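Local atomic coordinates of carboxylase (Deinococcus radiodurans, PDB entry 5H80), a protein that probably carboxylates biotin in an ATP-dependent reaction, as the biotin carboxylase domain of a single-chain bacterial carboxylase. Residues V199-G204 / L231-R236; D144-R149 / G162-T167. All blocks are in the same frame, centred on the assembly; numbering follows the deposited sequence.

Contact 1 (V199-G204 / L231-R236); sequences VVRQAG and LIERAR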
loop_
_atom_site.group_PDB
_atom_site.type_symbol
_atom_site.label_atom_id
_atom_site.label_comp_id
_atom_site.label_asym_id
_atom_site.label_seq_id
_atom_site.Cartn_x
_atom_site.Cartn_y
_atom_site.Cartn_z
ATOM N N VAL A 199 25.048 33.352 3.249
ATOM C CA VAL A 199 24.008 34.394 3.072
ATOM C C VAL A 199 24.607 35.775 3.412
ATOM O O VAL A 199 25.063 35.978 4.542
ATOM C CB VAL A 199 22.800 34.126 4.021
ATOM C CG1 VAL A 199 21.705 35.198 3.877
ATOM C CG2 VAL A 199 22.209 32.747 3.738
ATOM N N VAL A 200 24.621 36.689 2.442
ATOM C CA VAL A 200 25.085 38.065 2.603
ATOM C C VAL A 200 23.838 38.949 2.515
ATOM O O VAL A 200 23.133 38.925 1.480
ATOM C CB VAL A 200 26.072 38.519 1.491
ATOM C CG1 VAL A 200 26.810 39.789 1.926
ATOM C CG2 VAL A 200 27.094 37.423 1.196
ATOM N N ARG A 201 23.568 39.660 3.601
ATOM C CA ARG A 201 22.401 40.541 3.682
ATOM C C ARG A 201 22.692 42.029 3.437
ATOM O O ARG A 201 21.819 42.718 2.977
ATOM C CB ARG A 201 21.652 40.289 4.981
ATOM C CG ARG A 201 21.228 38.835 5.104
ATOM C CD ARG A 201 20.247 38.533 6.226
ATOM N NE ARG A 201 18.952 38.235 5.631
ATOM C CZ ARG A 201 18.372 37.035 5.508
ATOM N NH1 ARG A 201 18.894 35.909 6.012
ATOM N NH2 ARG A 201 17.205 36.976 4.887
ATOM N N GLN A 202 23.921 42.497 3.676
ATOM C CA GLN A 202 24.310 43.918 3.588
ATOM C C GLN A 202 25.505 44.117 2.686
ATOM O O GLN A 202 26.451 43.339 2.795
ATOM C CB GLN A 202 24.807 44.346 4.941
ATOM C CG GLN A 202 23.786 44.298 6.036
ATOM C CD GLN A 202 23.933 45.477 6.944
ATOM O OE1 GLN A 202 24.288 46.573 6.494
ATOM N NE2 GLN A 202 23.645 45.281 8.215
ATOM N N ALA A 203 25.523 45.159 1.863
ATOM C CA ALA A 203 26.692 45.397 0.959
ATOM C C ALA A 203 28.024 45.525 1.756
ATOM O O ALA A 203 29.084 45.114 1.283
ATOM C CB ALA A 203 26.464 46.617 0.065
ATOM N N GLY A 204 27.943 46.025 2.989
ATOM C CA GLY A 204 29.090 46.075 3.920
ATOM C C GLY A 204 29.651 44.720 4.347
ATOM O O GLY A 204 30.871 44.554 4.426
ATOM N N LEU A 231 18.908 35.393 -3.208
ATOM C CA LEU A 231 18.293 34.474 -2.217
ATOM C C LEU A 231 16.783 34.528 -2.541
ATOM O O LEU A 231 16.158 35.628 -2.511
ATOM C CB LEU A 231 18.602 34.901 -0.788
ATOM C CG LEU A 231 18.144 33.951 0.322
ATOM C CD1 LEU A 231 18.860 32.630 0.191
ATOM C CD2 LEU A 231 18.335 34.549 1.697
ATOM N N ILE A 232 16.201 33.378 -2.918
ATOM C CA ILE A 232 14.746 33.323 -3.193
ATOM C C ILE A 232 14.071 32.918 -1.899
ATOM O O ILE A 232 14.273 31.809 -1.307
ATOM C CB ILE A 232 14.346 32.413 -4.356
ATOM C CG1 ILE A 232 14.960 32.964 -5.640
ATOM C CG2 ILE A 232 12.818 32.199 -4.415
ATOM C CD1 ILE A 232 14.038 33.627 -6.602
ATOM N N GLU A 233 13.219 33.861 -1.500
ATOM C CA GLU A 233 12.621 33.859 -0.198
ATOM C C GLU A 233 11.075 33.601 -0.391
ATOM O O GLU A 233 10.478 33.884 -1.458
ATOM C CB GLU A 233 12.857 35.228 0.447
ATOM C CG GLU A 233 14.329 35.551 0.675
ATOM C CD GLU A 233 14.504 36.724 1.632
ATOM O OE1 GLU A 233 14.287 37.842 1.130
ATOM O OE2 GLU A 233 14.862 36.493 2.817
ATOM N N ARG A 234 10.490 33.099 0.677
ATOM C CA ARG A 234 9.122 32.792 0.664
ATOM C C ARG A 234 8.638 31.934 -0.473
ATOM O O ARG A 234 7.522 32.094 -0.980
ATOM C CB ARG A 234 8.331 34.093 0.641
ATOM C CG ARG A 234 8.309 34.713 1.981
ATOM C CD ARG A 234 7.843 36.132 1.943
ATOM N NE ARG A 234 8.492 36.971 0.943
ATOM C CZ ARG A 234 9.707 37.526 1.033
ATOM N NH1 ARG A 234 10.499 37.306 2.081
ATOM N NH2 ARG A 234 10.140 38.299 0.021
ATOM N N ALA A 235 9.468 31.019 -0.900
ATOM C CA ALA A 235 9.094 30.048 -1.911
ATOM C C ALA A 235 8.946 28.585 -1.443
ATOM O O ALA A 235 9.553 28.102 -0.470
ATOM C CB ALA A 235 10.040 30.104 -3.054
ATOM N N ARG A 236 8.103 27.896 -2.178
ATOM C CA ARG A 236 7.980 26.463 -2.168
ATOM C C ARG A 236 8.867 25.715 -3.210
ATOM O O ARG A 236 9.140 26.208 -4.297
ATOM C CB ARG A 236 6.483 26.087 -2.338
ATOM C CG ARG A 236 5.656 26.552 -1.133
ATOM C CD ARG A 236 4.126 26.477 -1.446
ATOM N NE ARG A 236 3.706 25.108 -1.882
ATOM C CZ ARG A 236 2.442 24.748 -2.113
ATOM N NH1 ARG A 236 1.420 25.654 -2.029
ATOM N NH2 ARG A 236 2.167 23.544 -2.545
#
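R201 reaches across to E233 and V199 packs on L231 at one end of a small three-stranded antiparallel sheet in the ATP-grasp (carbamoyl-phosphate synthase type) region of the biotin carboxylase. Strands 199-200 and 229-230 are the outermost of this sheet, with 184-185 between them; side chains of strand 199-200 and the residue after it meet those of the loop leaving strand 229-230. The polar link is a salt bridge of 3.2 Å from R201 NH2 to E233 OE2. The carboxylate oxygen lies at the edge of the guanidinium, near its plane, while the two flat groups are turned 47° apart, so the arginine offers one nitrogen and not a paired, two-pronged grip. A charged pair suits the solvent side, where R201 is exposed. Beside the bridge, L231 CD2 meets V199 CG1 at 4.1 Å, the two side chains crossing at about a right angle. The same methyl lies 4.2 Å from R201 NH2; branched aliphatic residues suit packing beside a long charged chain.

Further out, V200 bonds through its backbone to V184 of the middle strand, and L231 to P183 just before it. The R201 chain bends at chi3 (109°), which carries its guanidinium toward the acid. E233 has a second basic neighbour, completing a small charge network: R234 NH1 stands 3.9 Å from E233 OE1, a long salt bridge.

Contact 2 (D144-R149 / G162-T167); sequences DKSRAR and GTDGAT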
loop_
_atom_site.group_PDB
_atom_site.type_symbol
_atom_site.label_atom_id
_atom_site.label_comp_id
_atom_site.label_asym_id
_atom_site.label_seq_id
_atom_site.Cartn_x
_atom_site.Cartn_y
_atom_site.Cartn_z
ATOM N N ASP A 144 25.895 20.126 -15.122
ATOM C CA ASP A 144 26.652 21.378 -15.235
ATOM C C ASP A 144 25.732 22.587 -15.073
ATOM O O ASP A 144 24.862 22.893 -15.933
ATOM C CB ASP A 144 27.344 21.424 -16.600
ATOM C CG ASP A 144 28.304 22.611 -16.714
ATOM O OD1 ASP A 144 29.457 22.431 -16.316
ATOM O OD2 ASP A 144 27.893 23.716 -17.169
ATOM N N LYS A 145 25.978 23.290 -13.965
ATOM C CA LYS A 145 25.137 24.453 -13.603
ATOM C C LYS A 145 25.027 25.364 -14.785
ATOM O O LYS A 145 23.942 25.675 -15.301
ATOM C CB LYS A 145 25.717 25.149 -12.356
ATOM C CG LYS A 145 25.017 26.425 -11.932
ATOM C CD LYS A 145 23.676 26.154 -11.254
ATOM C CE LYS A 145 22.830 27.426 -11.140
ATOM N NZ LYS A 145 22.120 27.468 -9.834
ATOM N N SER A 146 26.159 25.759 -15.341
ATOM C CA SER A 146 26.138 26.645 -16.488
ATOM C C SER A 146 25.461 26.139 -17.786
ATOM O O SER A 146 24.679 26.909 -18.403
ATOM C CB SER A 146 27.578 27.239 -16.734
ATOM O OG SER A 146 27.748 27.605 -18.083
ATOM N N ARG A 147 25.706 24.902 -18.226
ATOM C CA ARG A 147 24.990 24.370 -19.397
ATOM C C ARG A 147 23.413 24.164 -19.165
ATOM O O ARG A 147 22.595 24.365 -20.082
ATOM C CB ARG A 147 25.607 23.068 -19.876
ATOM C CG ARG A 147 26.752 23.188 -20.909
ATOM C CD ARG A 147 27.441 21.825 -21.041
ATOM N NE ARG A 147 26.785 21.055 -22.092
ATOM C CZ ARG A 147 26.843 19.747 -22.238
ATOM N NH1 ARG A 147 27.505 18.972 -21.385
ATOM N NH2 ARG A 147 26.176 19.204 -23.241
ATOM N N ALA A 148 23.047 23.675 -18.000
ATOM C CA ALA A 148 21.601 23.506 -17.667
ATOM C C ALA A 148 20.811 24.863 -17.616
ATOM O O ALA A 148 19.705 24.991 -18.089
ATOM C CB ALA A 148 21.444 22.756 -16.373
ATOM N N ARG A 149 21.492 25.894 -17.136
ATOM C CA ARG A 149 20.985 27.257 -17.134
ATOM C C ARG A 149 20.796 27.800 -18.516
ATOM O O ARG A 149 19.706 28.269 -18.844
ATOM C CB ARG A 149 21.921 28.152 -16.321
ATOM C CG ARG A 149 21.454 29.576 -16.056
ATOM C CD ARG A 149 22.497 30.299 -15.180
ATOM N NE ARG A 149 22.126 31.700 -15.074
ATOM C CZ ARG A 149 21.396 32.229 -14.093
ATOM N NH1 ARG A 149 20.971 31.502 -13.041
ATOM N NH2 ARG A 149 21.080 33.512 -14.170
ATOM N N GLY A 162 21.624 35.538 -11.147
ATOM C CA GLY A 162 22.878 35.033 -10.610
ATOM C C GLY A 162 24.059 35.401 -11.502
ATOM O O GLY A 162 23.853 35.987 -12.552
ATOM N N THR A 163 25.263 35.095 -11.014
ATOM C CA THR A 163 26.495 35.106 -11.816
ATOM C C THR A 163 26.648 33.724 -12.433
ATOM O O THR A 163 26.791 32.734 -11.686
ATOM C CB THR A 163 27.740 35.371 -10.943
ATOM O OG1 THR A 163 27.546 36.571 -10.208
ATOM C CG2 THR A 163 29.003 35.522 -11.807
ATOM N N ASP A 164 26.657 33.658 -13.769
ATOM C CA ASP A 164 26.646 32.359 -14.508
ATOM C C ASP A 164 27.869 31.456 -14.305
ATOM O O ASP A 164 27.746 30.213 -14.224
ATOM C CB ASP A 164 26.480 32.561 -16.023
ATOM C CG ASP A 164 26.526 31.224 -16.811
ATOM O OD1 ASP A 164 26.205 30.157 -16.232
ATOM O OD2 ASP A 164 26.910 31.246 -17.999
ATOM N N GLY A 165 29.042 32.070 -14.292
ATOM C CA GLY A 165 30.244 31.324 -14.066
ATOM C C GLY A 165 31.203 32.035 -13.162
ATOM O O GLY A 165 31.026 33.211 -12.848
ATOM N N ALA A 166 32.234 31.285 -12.780
ATOM C CA ALA A 166 33.425 31.788 -12.128
ATOM C C ALA A 166 32.916 32.656 -11.013
ATOM O O ALA A 166 32.103 32.158 -10.196
ATOM C CB ALA A 166 34.296 32.539 -13.132
ATOM N N THR A 167 33.335 33.927 -10.997
ATOM C CA THR A 167 32.676 34.977 -10.235
ATOM C C THR A 167 33.647 36.188 -10.204
ATOM O O THR A 167 34.679 36.154 -9.558
ATOM C CB THR A 167 32.180 34.472 -8.830
ATOM O OG1 THR A 167 31.599 35.553 -8.096
ATOM C CG2 THR A 167 33.325 33.744 -8.013
HETATM O O HOH W 1 24.839 29.628 -19.026
#
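S146, on the first turn of helix 145-154, faces D164 of the loop that follows the helix, their CA atoms 6.1 Å apart. The direct contacts are of van der Waals type: S146 CB lies 3.3 Å from D164 OD1, and R149 CD comes within 3.9 Å of the same oxygen. A small serine lets the loop come this close to the helix.

Water supplies the hydrogen-bonded link. One molecule donates to S146 O at 2.8 Å and to D164 OD2 at 2.8 Å, joining the helix backbone to the acid.

Charge adds a looser attraction. The side chains of R149 and D164 run alongside one another in opposite senses, with R149 NE 4.5 Å from D164 OD1, too far for a salt bridge. The arginine chain is extended from CG to NE and carries its guanidinium past the acid to G162, where R149 NH2 lies 3.7 Å from G162 N, approaching obliquely; R149 NH1 donates to the carbonyl of I160.

At the start of the helix D144 accepts from R147 N through OD2 at 2.7 Å, using the anti lone pair. This is a classical aspartate N-cap, here on a helix whose following loop folds back against its first turns.

In the fold
Both contacts lie at the surface, with no buried residue among those that touch, and all four segments belong to the ATP-binding (ATP-grasp) region. Their centres are 19 Å apart and their nearest atoms about 8 Å apart, so they do not meet. Contact 1 joins the edge strand 199-200, and the residue after it, to the loop leaving strand 229-230 through a direct salt bridge beside an aliphatic pair; contact 2 holds a loop to a helix mainly by close packing and a bridging water, its opposite charges being too far apart for a salt bridge. K145 (salt bridge to E229) and T163 (backbone bond to A228) both reach the chain just ahead of segment 231-236.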